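Local atomic coordinates of putative succinylglutamate desuccinylase / aspartoacylase (Shewanella amazonensis, PDB entry 3FMC), a protein that probably acts as a zinc-dependent hydrolase of the succinylglutamate desuccinylase / aspartoacylase family, perhaps acting on ester bonds. Residues Ser177-Tyr182 with Ala254-Glu259; Gln39-Gly44 with Gln48-Ile53; Val309-Lys312 with Pro316-Asn319; Ile196-Leu201 with Asp340-Leu345. One frame throughout, in Å; residues are numbered along the deposited sequence. Where two conformers were deposited one is given.

Contact 1: Ser177-Tyr182 with Ala254-Glu259; sequences SCKHLY and ALEDAE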
loop_
_atom_site.group_PDB
_atom_site.type_symbol
_atom_site.label_atom_id
_atom_site.label_comp_id
_atom_site.label_asym_id
_atom_site.label_seq_id
_atom_site.Cartn_x
_atom_site.Cartn_y
_atom_site.Cartn_z
ATOM N N SER C 177 2.762 -17.177 -14.808
ATOM C CA SER C 177 3.155 -18.554 -14.547
ATOM C C SER C 177 2.517 -19.596 -15.465
ATOM O O SER C 177 1.424 -19.411 -15.958
ATOM C CB SER C 177 2.754 -18.882 -13.109
ATOM O OG SER C 177 3.059 -20.178 -12.662
ATOM N N CYS C 178 3.212 -20.715 -15.609
ATOM C CA CYS C 178 2.628 -21.866 -16.279
ATOM C C CYS C 178 1.915 -22.677 -15.205
ATOM O O CYS C 178 1.978 -22.367 -14.013
ATOM C CB CYS C 178 3.706 -22.713 -17.012
ATOM S SG CYS C 178 4.807 -23.582 -16.012
ATOM N N LYS C 179 1.160 -23.687 -15.634
ATOM C CA LYS C 179 0.483 -24.591 -14.694
ATOM C C LYS C 179 1.532 -25.569 -14.131
ATOM O O LYS C 179 2.328 -26.175 -14.859
ATOM C CB LYS C 179 -0.638 -25.382 -15.405
ATOM C CG LYS C 179 -1.621 -24.507 -16.081
ATOM C CD LYS C 179 -2.791 -25.292 -16.660
ATOM C CE LYS C 179 -3.715 -24.384 -17.392
ATOM N NZ LYS C 179 -4.852 -25.137 -17.958
ATOM N N HIS C 180 1.525 -25.702 -12.826
ATOM C CA HIS C 180 2.414 -26.574 -12.111
ATOM C C HIS C 180 1.731 -27.150 -10.881
ATOM O O HIS C 180 0.685 -26.676 -10.436
ATOM C CB HIS C 180 3.807 -25.960 -11.832
ATOM C CG HIS C 180 3.800 -24.695 -11.021
ATOM N ND1 HIS C 180 3.352 -23.486 -11.525
ATOM C CD2 HIS C 180 4.284 -24.437 -9.792
ATOM C CE1 HIS C 180 3.536 -22.551 -10.610
ATOM N NE2 HIS C 180 4.093 -23.107 -9.548
ATOM N N LEU C 181 2.339 -28.173 -10.340
ATOM C CA LEU C 181 1.776 -28.924 -9.227
ATOM C C LEU C 181 2.784 -29.239 -8.167
ATOM O O LEU C 181 3.939 -29.593 -8.482
ATOM C CB LEU C 181 1.251 -30.247 -9.759
ATOM C CG LEU C 181 0.654 -31.339 -8.862
ATOM C CD1 LEU C 181 -0.711 -30.932 -8.231
ATOM C CD2 LEU C 181 0.484 -32.705 -9.635
ATOM N N TYR C 182 2.371 -29.052 -6.924
ATOM C CA TYR C 182 3.113 -29.536 -5.778
ATOM C C TYR C 182 2.455 -30.867 -5.347
ATOM O O TYR C 182 1.207 -30.967 -5.108
ATOM C CB TYR C 182 3.155 -28.570 -4.622
ATOM C CG TYR C 182 3.923 -27.290 -4.879
ATOM C CD1 TYR C 182 3.351 -26.220 -5.547
ATOM C CD2 TYR C 182 5.221 -27.150 -4.419
ATOM C CE1 TYR C 182 4.058 -25.040 -5.764
ATOM C CE2 TYR C 182 5.926 -26.041 -4.656
ATOM C CZ TYR C 182 5.369 -24.965 -5.304
ATOM O OH TYR C 182 6.129 -23.825 -5.472
ATOM N N ALA C 254 -10.000 -22.805 -17.294
ATOM C CA ALA C 254 -10.470 -23.421 -16.040
ATOM C C ALA C 254 -11.204 -24.767 -16.287
ATOM O O ALA C 254 -11.155 -25.683 -15.459
ATOM C CB ALA C 254 -11.381 -22.434 -15.294
ATOM N N LEU C 255 -11.886 -24.878 -17.417
ATOM C CA LEU C 255 -12.540 -26.144 -17.794
ATOM C C LEU C 255 -11.495 -27.255 -17.959
ATOM O O LEU C 255 -11.680 -28.378 -17.474
ATOM C CB LEU C 255 -13.376 -25.959 -19.057
ATOM C CG LEU C 255 -14.257 -27.165 -19.444
ATOM C CD1 LEU C 255 -15.196 -27.691 -18.274
ATOM C CD2 LEU C 255 -14.995 -26.762 -20.721
ATOM N N GLU C 256 -10.405 -26.957 -18.651
ATOM C CA GLU C 256 -9.307 -27.922 -18.803
ATOM C C GLU C 256 -8.787 -28.382 -17.449
ATOM O O GLU C 256 -8.592 -29.573 -17.202
ATOM C CB GLU C 256 -8.158 -27.312 -19.635
ATOM C CG GLU C 256 -6.811 -28.019 -19.423
ATOM C CD GLU C 256 -5.710 -27.510 -20.330
ATOM O OE1 GLU C 256 -5.870 -27.638 -21.558
ATOM O OE2 GLU C 256 -4.669 -27.027 -19.808
ATOM N N ASP C 257 -8.575 -27.433 -16.542
ATOM C CA ASP C 257 -8.088 -27.783 -15.213
ATOM C C ASP C 257 -9.098 -28.705 -14.492
ATOM O O ASP C 257 -8.734 -29.701 -13.858
ATOM C CB ASP C 257 -7.907 -26.516 -14.368
ATOM C CG ASP C 257 -6.928 -25.546 -14.973
ATOM O OD1 ASP C 257 -5.976 -25.979 -15.686
ATOM O OD2 ASP C 257 -7.105 -24.332 -14.747
ATOM N N ALA C 258 -10.371 -28.340 -14.569
ATOM C CA ALA C 258 -11.435 -29.135 -13.916
ATOM C C ALA C 258 -11.478 -30.567 -14.489
ATOM O O ALA C 258 -11.669 -31.546 -13.749
ATOM C CB ALA C 258 -12.775 -28.432 -14.112
ATOM N N GLU C 259 -11.219 -30.694 -15.793
ATOM C CA GLU C 259 -11.233 -32.023 -16.447
ATOM C C GLU C 259 -10.097 -32.898 -15.926
ATOM O O GLU C 259 -10.249 -34.110 -15.699
ATOM C CB GLU C 259 -11.242 -31.851 -17.966
ATOM C CG GLU C 259 -12.590 -31.366 -18.499
ATOM C CD GLU C 259 -12.530 -30.927 -19.978
ATOM O OE1 GLU C 259 -11.422 -30.850 -20.560
ATOM O OE2 GLU C 259 -13.590 -30.619 -20.553
#

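Contact 2: Gln39-Gly44 with Gln48-Ile53; sequences QANVHG and QGNAVI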
loop_
_atom_site.group_PDB
_atom_site.type_symbol
_atom_site.label_atom_id
_atom_site.label_comp_id
_atom_site.label_asym_id
_atom_site.label_seq_id
_atom_site.Cartn_x
_atom_site.Cartn_y
_atom_site.Cartn_z
ATOM N N GLN C 39 -10.288 -26.048 -2.059
ATOM C CA GLN C 39 -10.388 -24.605 -1.777
ATOM C C GLN C 39 -9.620 -23.797 -2.812
ATOM O O GLN C 39 -8.725 -24.299 -3.466
ATOM C CB GLN C 39 -9.927 -24.240 -0.360
ATOM C CG GLN C 39 -8.454 -24.479 -0.077
ATOM C CD GLN C 39 -8.047 -24.144 1.309
ATOM O OE1 GLN C 39 -8.843 -24.209 2.233
ATOM N NE2 GLN C 39 -6.790 -23.751 1.468
ATOM N N ALA C 40 -9.980 -22.518 -2.923
ATOM C CA ALA C 40 -9.365 -21.601 -3.868
ATOM C C ALA C 40 -9.281 -20.212 -3.254
ATOM O O ALA C 40 -10.144 -19.833 -2.438
ATOM C CB ALA C 40 -10.215 -21.476 -5.152
ATOM N N ASN C 41 -8.307 -19.460 -3.748
ATOM C CA ASN C 41 -8.222 -17.973 -3.579
ATOM C C ASN C 41 -7.868 -17.569 -2.140
ATOM O O ASN C 41 -8.336 -16.527 -1.616
ATOM C CB ASN C 41 -9.563 -17.348 -4.075
ATOM C CG ASN C 41 -9.477 -15.884 -4.570
ATOM O OD1 ASN C 41 -10.533 -15.285 -4.854
ATOM N ND2 ASN C 41 -8.275 -15.327 -4.727
ATOM N N VAL C 42 -7.074 -18.421 -1.480
ATOM C CA VAL C 42 -6.515 -18.078 -0.174
ATOM C C VAL C 42 -5.595 -16.866 -0.391
ATOM O O VAL C 42 -5.539 -15.938 0.449
ATOM C CB VAL C 42 -5.826 -19.298 0.519
ATOM C CG1 VAL C 42 -4.951 -18.857 1.734
ATOM C CG2 VAL C 42 -6.893 -20.301 1.060
ATOM N N HIS C 43 -4.855 -16.871 -1.508
ATOM C CA HIS C 43 -4.100 -15.680 -1.957
ATOM C C HIS C 43 -5.043 -14.866 -2.845
ATOM O O HIS C 43 -5.520 -15.342 -3.909
ATOM C CB HIS C 43 -2.823 -16.024 -2.691
ATOM C CG HIS C 43 -1.750 -16.578 -1.829
ATOM N ND1 HIS C 43 -1.027 -17.682 -2.189
ATOM C CD2 HIS C 43 -1.274 -16.194 -0.616
ATOM C CE1 HIS C 43 -0.114 -17.936 -1.265
ATOM N NE2 HIS C 43 -0.260 -17.063 -0.284
ATOM N N GLY C 44 -5.383 -13.663 -2.377
ATOM C CA GLY C 44 -6.423 -12.811 -3.007
ATOM C C GLY C 44 -6.360 -12.567 -4.519
ATOM O O GLY C 44 -7.380 -12.452 -5.186
ATOM N N GLN C 48 -8.198 -17.346 -10.440
ATOM C CA GLN C 48 -8.594 -18.383 -11.395
ATOM C C GLN C 48 -9.141 -19.645 -10.724
ATOM O O GLN C 48 -9.967 -20.369 -11.300
ATOM C CB GLN C 48 -7.410 -18.687 -12.327
ATOM C CG GLN C 48 -7.666 -19.859 -13.337
ATOM C CD GLN C 48 -8.541 -19.502 -14.480
ATOM O OE1 GLN C 48 -9.347 -18.566 -14.430
ATOM N NE2 GLN C 48 -8.429 -20.284 -15.538
ATOM N N GLY C 49 -8.689 -19.940 -9.507
ATOM C CA GLY C 49 -9.186 -21.082 -8.764
ATOM C C GLY C 49 -10.696 -21.075 -8.542
ATOM O O GLY C 49 -11.306 -22.139 -8.442
ATOM N N ASN C 50 -11.299 -19.893 -8.485
ATOM C CA ASN C 50 -12.760 -19.777 -8.398
ATOM C C ASN C 50 -13.408 -20.290 -9.697
ATOM O O ASN C 50 -14.466 -20.974 -9.670
ATOM C CB ASN C 50 -13.186 -18.325 -8.146
ATOM C CG ASN C 50 -12.652 -17.802 -6.813
ATOM O OD1 ASN C 50 -12.838 -18.445 -5.805
ATOM N ND2 ASN C 50 -11.913 -16.699 -6.836
ATOM N N ALA C 51 -12.792 -19.935 -10.819
ATOM C CA ALA C 51 -13.283 -20.353 -12.146
ATOM C C ALA C 51 -13.136 -21.862 -12.258
ATOM O O ALA C 51 -14.007 -22.542 -12.870
ATOM C CB ALA C 51 -12.480 -19.626 -13.304
ATOM N N VAL C 52 -12.067 -22.395 -11.672
ATOM C CA VAL C 52 -11.864 -23.870 -11.677
ATOM C C VAL C 52 -12.945 -24.582 -10.837
ATOM O O VAL C 52 -13.528 -25.614 -11.249
ATOM C CB VAL C 52 -10.415 -24.275 -11.300
ATOM C CG1 VAL C 52 -10.295 -25.802 -11.202
ATOM C CG2 VAL C 52 -9.385 -23.707 -12.310
ATOM N N ILE C 53 -13.234 -24.041 -9.652
ATOM C CA ILE C 53 -14.270 -24.591 -8.788
ATOM C C ILE C 53 -15.630 -24.497 -9.493
ATOM O O ILE C 53 -16.428 -25.468 -9.506
ATOM C CB ILE C 53 -14.260 -23.933 -7.382
ATOM C CG1 ILE C 53 -13.035 -24.438 -6.582
ATOM C CG2 ILE C 53 -15.544 -24.196 -6.611
ATOM C CD1 ILE C 53 -12.905 -23.871 -5.134
#

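Contact 3: Val309-Lys312 with Pro316-Asn319; sequences VPMK and PLVN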
loop_
_atom_site.group_PDB
_atom_site.type_symbol
_atom_site.label_atom_id
_atom_site.label_comp_id
_atom_site.label_asym_id
_atom_site.label_seq_id
_atom_site.Cartn_x
_atom_site.Cartn_y
_atom_site.Cartn_z
ATOM N N VAL C 309 8.584 -23.469 -20.830
ATOM C CA VAL C 309 9.405 -23.831 -22.006
ATOM C C VAL C 309 10.852 -24.065 -21.527
ATOM O O VAL C 309 11.495 -23.146 -21.009
ATOM C CB VAL C 309 9.361 -22.752 -23.087
ATOM C CG1 VAL C 309 10.244 -23.141 -24.292
ATOM C CG2 VAL C 309 7.956 -22.485 -23.505
ATOM N N PRO C 310 11.357 -25.301 -21.651
ATOM C CA PRO C 310 12.719 -25.567 -21.213
ATOM C C PRO C 310 13.737 -24.703 -21.910
ATOM O O PRO C 310 13.546 -24.330 -23.078
ATOM C CB PRO C 310 12.922 -27.010 -21.618
ATOM C CG PRO C 310 11.533 -27.598 -21.541
ATOM C CD PRO C 310 10.698 -26.530 -22.142
HETATM N N MSE C 311 14.800 -24.370 -21.202
HETATM C CA MSE C 311 15.867 -23.580 -21.787
HETATM C C MSE C 311 17.179 -24.038 -21.246
HETATM O O MSE C 311 17.272 -24.912 -20.336
HETATM C CB MSE C 311 15.648 -22.049 -21.616
HETATM C CG MSE C 311 15.167 -21.619 -20.363
HETATM SE SE MSE C 311 14.812 -19.654 -20.196
HETATM C CE MSE C 311 16.591 -19.011 -20.569
ATOM N N LYS C 312 18.221 -23.522 -21.874
ATOM C CA LYS C 312 19.558 -23.916 -21.508
ATOM C C LYS C 312 20.249 -22.761 -20.843
ATOM O O LYS C 312 19.827 -21.616 -20.958
ATOM C CB LYS C 312 20.347 -24.376 -22.742
ATOM C CG LYS C 312 19.702 -25.548 -23.446
ATOM C CD LYS C 312 20.648 -26.239 -24.421
ATOM C CE LYS C 312 21.253 -25.254 -25.455
ATOM N NZ LYS C 312 22.059 -25.943 -26.527
ATOM N N PRO C 316 19.144 -16.553 -23.299
ATOM C CA PRO C 316 18.691 -15.289 -22.723
ATOM C C PRO C 316 17.407 -15.432 -21.912
ATOM O O PRO C 316 16.395 -15.924 -22.407
ATOM C CB PRO C 316 18.424 -14.421 -23.949
ATOM C CG PRO C 316 19.217 -15.001 -24.987
ATOM C CD PRO C 316 19.120 -16.475 -24.764
ATOM N N LEU C 317 17.463 -14.970 -20.675
ATOM C CA LEU C 317 16.336 -14.998 -19.785
ATOM C C LEU C 317 15.550 -13.677 -19.896
ATOM O O LEU C 317 14.322 -13.700 -20.021
ATOM C CB LEU C 317 16.837 -15.244 -18.378
ATOM C CG LEU C 317 15.848 -15.635 -17.333
ATOM C CD1 LEU C 317 15.199 -16.971 -17.713
ATOM C CD2 LEU C 317 16.579 -15.689 -15.966
ATOM N N VAL C 318 16.254 -12.539 -19.828
ATOM C CA VAL C 318 15.646 -11.225 -19.981
ATOM C C VAL C 318 16.636 -10.239 -20.608
ATOM O O VAL C 318 17.858 -10.429 -20.555
ATOM C CB VAL C 318 15.176 -10.543 -18.613
ATOM C CG1 VAL C 318 14.393 -11.504 -17.680
ATOM C CG2 VAL C 318 16.345 -9.889 -17.840
ATOM N N ASN C 319 16.076 -9.200 -21.199
ATOM C CA ASN C 319 16.840 -8.018 -21.551
ATOM C C ASN C 319 16.624 -7.057 -20.383
ATOM O O ASN C 319 15.504 -6.898 -19.910
ATOM C CB ASN C 319 16.381 -7.398 -22.820
ATOM C CG ASN C 319 16.837 -8.184 -24.024
ATOM O OD1 ASN C 319 17.945 -8.711 -24.029
ATOM N ND2 ASN C 319 15.977 -8.315 -25.008
#

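Contact 4: Ile196-Leu201 with Asp340-Leu345; sequences IPYTLL and DGVPIL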
loop_
_atom_site.group_PDB
_atom_site.type_symbol
_atom_site.label_atom_id
_atom_site.label_comp_id
_atom_site.label_asym_id
_atom_site.label_seq_id
_atom_site.Cartn_x
_atom_site.Cartn_y
_atom_site.Cartn_z
ATOM N N ILE C 196 -1.290 -31.275 -15.814
ATOM C CA ILE C 196 -0.262 -30.331 -15.389
ATOM C C ILE C 196 1.121 -30.828 -15.833
ATOM O O ILE C 196 1.606 -31.867 -15.359
ATOM C CB ILE C 196 -0.351 -30.122 -13.867
ATOM C CG1 ILE C 196 -1.761 -29.576 -13.509
ATOM C CG2 ILE C 196 0.745 -29.115 -13.423
ATOM C CD1 ILE C 196 -2.095 -29.399 -12.027
ATOM N N PRO C 197 1.778 -30.050 -16.706
ATOM C CA PRO C 197 3.064 -30.467 -17.294
ATOM C C PRO C 197 4.246 -30.535 -16.331
ATOM O O PRO C 197 5.160 -31.301 -16.562
ATOM C CB PRO C 197 3.269 -29.431 -18.420
ATOM C CG PRO C 197 2.559 -28.200 -17.978
ATOM C CD PRO C 197 1.356 -28.718 -17.178
ATOM N N TYR C 198 4.231 -29.755 -15.239
ATOM C CA TYR C 198 5.387 -29.677 -14.327
ATOM C C TYR C 198 5.013 -29.868 -12.881
ATOM O O TYR C 198 4.130 -29.179 -12.358
ATOM C CB TYR C 198 6.105 -28.331 -14.551
ATOM C CG TYR C 198 6.738 -28.250 -15.940
ATOM C CD1 TYR C 198 7.902 -28.969 -16.220
ATOM C CD2 TYR C 198 6.146 -27.559 -16.971
ATOM C CE1 TYR C 198 8.460 -28.966 -17.481
ATOM C CE2 TYR C 198 6.737 -27.529 -18.241
ATOM C CZ TYR C 198 7.886 -28.253 -18.473
ATOM O OH TYR C 198 8.511 -28.254 -19.715
ATOM N N THR C 199 5.690 -30.795 -12.219
ATOM C CA THR C 199 5.382 -31.126 -10.839
ATOM C C THR C 199 6.626 -31.018 -9.929
ATOM O O THR C 199 7.699 -31.494 -10.266
ATOM C CB THR C 199 4.790 -32.561 -10.718
ATOM O OG1 THR C 199 3.577 -32.717 -11.569
ATOM C CG2 THR C 199 4.518 -32.905 -9.256
ATOM N N LEU C 200 6.438 -30.387 -8.775
ATOM C CA LEU C 200 7.442 -30.301 -7.715
ATOM C C LEU C 200 7.104 -31.376 -6.698
ATOM O O LEU C 200 5.995 -31.388 -6.139
ATOM C CB LEU C 200 7.413 -28.923 -7.030
ATOM C CG LEU C 200 7.907 -27.778 -7.914
ATOM C CD1 LEU C 200 7.467 -26.416 -7.514
ATOM C CD2 LEU C 200 9.440 -27.870 -8.009
ATOM N N LEU C 201 8.021 -32.322 -6.509
ATOM C CA LEU C 201 7.893 -33.386 -5.507
ATOM C C LEU C 201 8.460 -32.882 -4.193
ATOM O O LEU C 201 9.646 -32.502 -4.092
ATOM C CB LEU C 201 8.591 -34.666 -5.994
ATOM C CG LEU C 201 8.061 -35.302 -7.286
ATOM C CD1 LEU C 201 8.972 -36.418 -7.785
ATOM C CD2 LEU C 201 6.632 -35.809 -7.093
ATOM N N ASP C 340 20.701 -25.068 -16.897
ATOM C CA ASP C 340 19.593 -25.513 -17.736
ATOM C C ASP C 340 18.417 -25.795 -16.787
ATOM O O ASP C 340 18.595 -26.297 -15.678
ATOM C CB ASP C 340 19.895 -26.824 -18.431
ATOM C CG ASP C 340 21.038 -26.732 -19.460
ATOM O OD1 ASP C 340 21.592 -25.636 -19.720
ATOM O OD2 ASP C 340 21.354 -27.817 -19.967
ATOM N N GLY C 341 17.223 -25.470 -17.231
ATOM C CA GLY C 341 16.045 -25.703 -16.435
ATOM C C GLY C 341 14.825 -25.241 -17.169
ATOM O O GLY C 341 14.890 -24.871 -18.364
ATOM N N VAL C 342 13.699 -25.280 -16.451
ATOM C CA VAL C 342 12.406 -24.854 -16.978
ATOM C C VAL C 342 11.858 -23.682 -16.145
ATOM O O VAL C 342 11.484 -23.896 -15.008
ATOM C CB VAL C 342 11.341 -25.984 -16.914
ATOM C CG1 VAL C 342 10.037 -25.492 -17.536
ATOM C CG2 VAL C 342 11.797 -27.215 -17.716
ATOM N N PRO C 343 11.851 -22.478 -16.708
ATOM C CA PRO C 343 11.244 -21.334 -16.013
ATOM C C PRO C 343 9.757 -21.609 -15.832
ATOM O O PRO C 343 9.070 -21.956 -16.812
ATOM C CB PRO C 343 11.517 -20.158 -16.965
ATOM C CG PRO C 343 11.759 -20.754 -18.251
ATOM C CD PRO C 343 12.407 -22.082 -18.015
ATOM N N ILE C 344 9.292 -21.550 -14.579
ATOM C CA ILE C 344 7.874 -21.805 -14.246
ATOM C C ILE C 344 7.079 -20.513 -14.177
ATOM O O ILE C 344 5.925 -20.410 -14.630
ATOM C CB ILE C 344 7.765 -22.599 -12.895
ATOM C CG1 ILE C 344 8.438 -23.979 -13.016
ATOM C CG2 ILE C 344 6.326 -22.721 -12.425
ATOM C CD1 ILE C 344 7.924 -24.835 -14.210
ATOM N N LEU C 345 7.712 -19.492 -13.613
ATOM C CA LEU C 345 7.008 -18.232 -13.391
ATOM C C LEU C 345 8.033 -17.106 -13.347
ATOM O O LEU C 345 9.223 -17.339 -13.072
ATOM C CB LEU C 345 6.199 -18.315 -12.070
ATOM C CG LEU C 345 6.951 -18.611 -10.760
ATOM C CD1 LEU C 345 7.538 -17.291 -10.158
ATOM C CD2 LEU C 345 6.154 -19.306 -9.668
#

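Contact 1: Ser177-Tyr182 with Ala254-Glu259
Lys-179 NZ lies 2.7 Å from Asp-257 OD1, part of a salt-bridge network that ties strand 176-184 to helix 251-267 in the zinc-exopeptidase-like catalytic domain. The ammonium comes to OD1 on its syn side, 28° out of the carboxylate plane. A second bond, from Lys-179 NZ to Glu-256 OE2 at 2.7 Å, is approached from above the carboxylate; it rests on one of two deposited conformers of Glu-256 and is less certain. Asp-253, one turn earlier on the same helix, adds a third carboxylate, and this concentration of negative charge is likely to hold the lysine protonated. The lysine chain runs fully extended beyond CG, so that its whole length spans the gap between the backbones, where the nearest CA atoms, those of Lys-179 and Asp-257, are 9.2 Å apart. A methionine here has no ammonium and would probably leave the carboxylates of Asp-257 and Asp-253 without the positive charge they share. Just before Lys-179, Cys-178 O accepts two bonds: Ser-177 OG reaches it in the carbonyl plane at 2.8 Å, while His-180 ND1 donates from above that plane at 3.1 Å.

Contact 2: Gln39-Gly44 with Gln48-Ile53
Ala-40 CB presses against the backbone of Gly-49, 3.4 Å from Gly-49 C, and this is the tight part of the contact. An idealised CB on Gly-49 would lie 2.9 Å from Ala-40 CB, a clash, and the glycine avoids it; the helix lies directly against the end of the strand. Beside this spot, Asn-50 ND2 donates to Asn-41 OD1 at 2.8 Å. The bond is fairly straight at the hydrogen (160°) and lies in the amide plane of Asn-50, yet it meets the Asn-41 carbonyl from well above its plane, and the two amide planes stand 69° apart. The other end of the Asn-50 amide, OD1, takes the backbone N of Leu-74. Strand 36-40 leads into helix 48-60 and on to the parallel strand 69-72, a beta-alpha-beta unit of the catalytic domain; the turn between strand and helix carries His-43 and Glu-46, consistent with the zinc-binding His-x-x-Glu pattern of related enzymes. Asn-41 braces that turn: its ND2 bonds to His-43 O at 2.9 Å and to Gly-44 O at 3.0 Å. A leucine here would probably leave Asn-50 ND2 without this acceptor and let the turn behind His-43 shift. Packing is slacker at Ile-53, whose CD1 lies 3.6 Å from Ala-40 CB but 4.0 Å from Gln-39 C. This flank is still buried, with Leu-323 of a second subunit packing on both Ile-53 and Asn-50.

Contact 3: Val309-Lys312 with Pro316-Asn319
Pro-316 O is the polar atom met across this contact, approached by the methyl Met-311 CE at 3.6 Å. The residue is a selenomethionine, and its CG sits between the backbone N and the carbonyl carbon (chi1 42°), a crowded position. The chain then runs straight to SE before bending at its last torsion (chi3 -60°), which turns CE toward the strand. Met-311 SE lies 3.7 Å from Leu-317 CD1, and Met-311 CE is 3.8 Å from Leu-317 CD1, so one leucine branch meets both outer atoms of a side chain that crosses it at about a right angle. The contact joins the loop after strand 299-303 to strand 316-321 in the four-stranded antiparallel sheet. Leu-317 and Val-318 form a classic beta bulge opposite Leu-335, and Tyr-359 of strand 357-363 packs on both of these bulge residues. Around the selenomethionine the loop backbone is bonded, Met-311 to Gly-341 and Lys-312 N to the Asp-315 carboxylate. Between the two segments the contact is van der Waals in character, a methyl and selenium against a leucine branch and a carbonyl oxygen, while the directed bonds that fix the loop are made elsewhere.

Contact 4: Ile196-Leu201 with Asp340-Leu345
Tyr-198 swings its ring beside the backbone N (chi1 -66°), bringing it to Val-342, whose CG1 lies anti to the backbone N (chi1 -177°). The two side chains come from opposite directions, and Val-342 CG1 settles over one face of the Tyr-198 ring, 3.9 Å from its centroid and 22° off the normal: a CH-pi contact. The methyl is displaced toward the phenol end, where Val-342 CG1 lies 3.6 Å from Tyr-198 CZ. Val-342 CG2 touches Tyr-198 CE1 at 3.8 Å. At the root of the ring, Ile-344 CD1 fills in obliquely, 4.0 Å from Tyr-198 CB. Strands 198-202 and 341-346 are not direct neighbours: the contact joins two strands that both pair with strand 176-184. Ile-344 and Leu-345 make a classic beta bulge opposite Lys-360, while Met-362 of strand 357-363 packs against both Tyr-198 and Ile-344. Beyond the ring, the phenol OH forms a weak hydrogen bond to Gly-308 O. One face of the ring is held by dispersion and CH-pi contact, and the hydroxyl has only that weak bond to a backbone carbonyl, which implies that the position of the tyrosine is set mainly by apolar packing.

How the contacts relate
The four contacts run from the possible, empty metal site out to the C-terminal beta region. Contact 2 holds His-43, which with Glu-46 and His-172 faces a vacant point that may be the metal position. Contact 1 lies about 12 Å from contact 2, centre to centre, and touches it where Asp-257 OD2 meets Val-52 CG2 at 3.4 Å. Contact 4 follows, about 13 Å from contact 1 between centres; Leu-181 N probably bonds to Tyr-198 O at 2.9 Å, joining neighbouring strands. Contact 3, nested in the loop that contact 4 closes, touches it where Pro-310 CG packs on Tyr-198 OH at 3.6 Å. The centres of contacts 2 and 3 are about 29 Å apart.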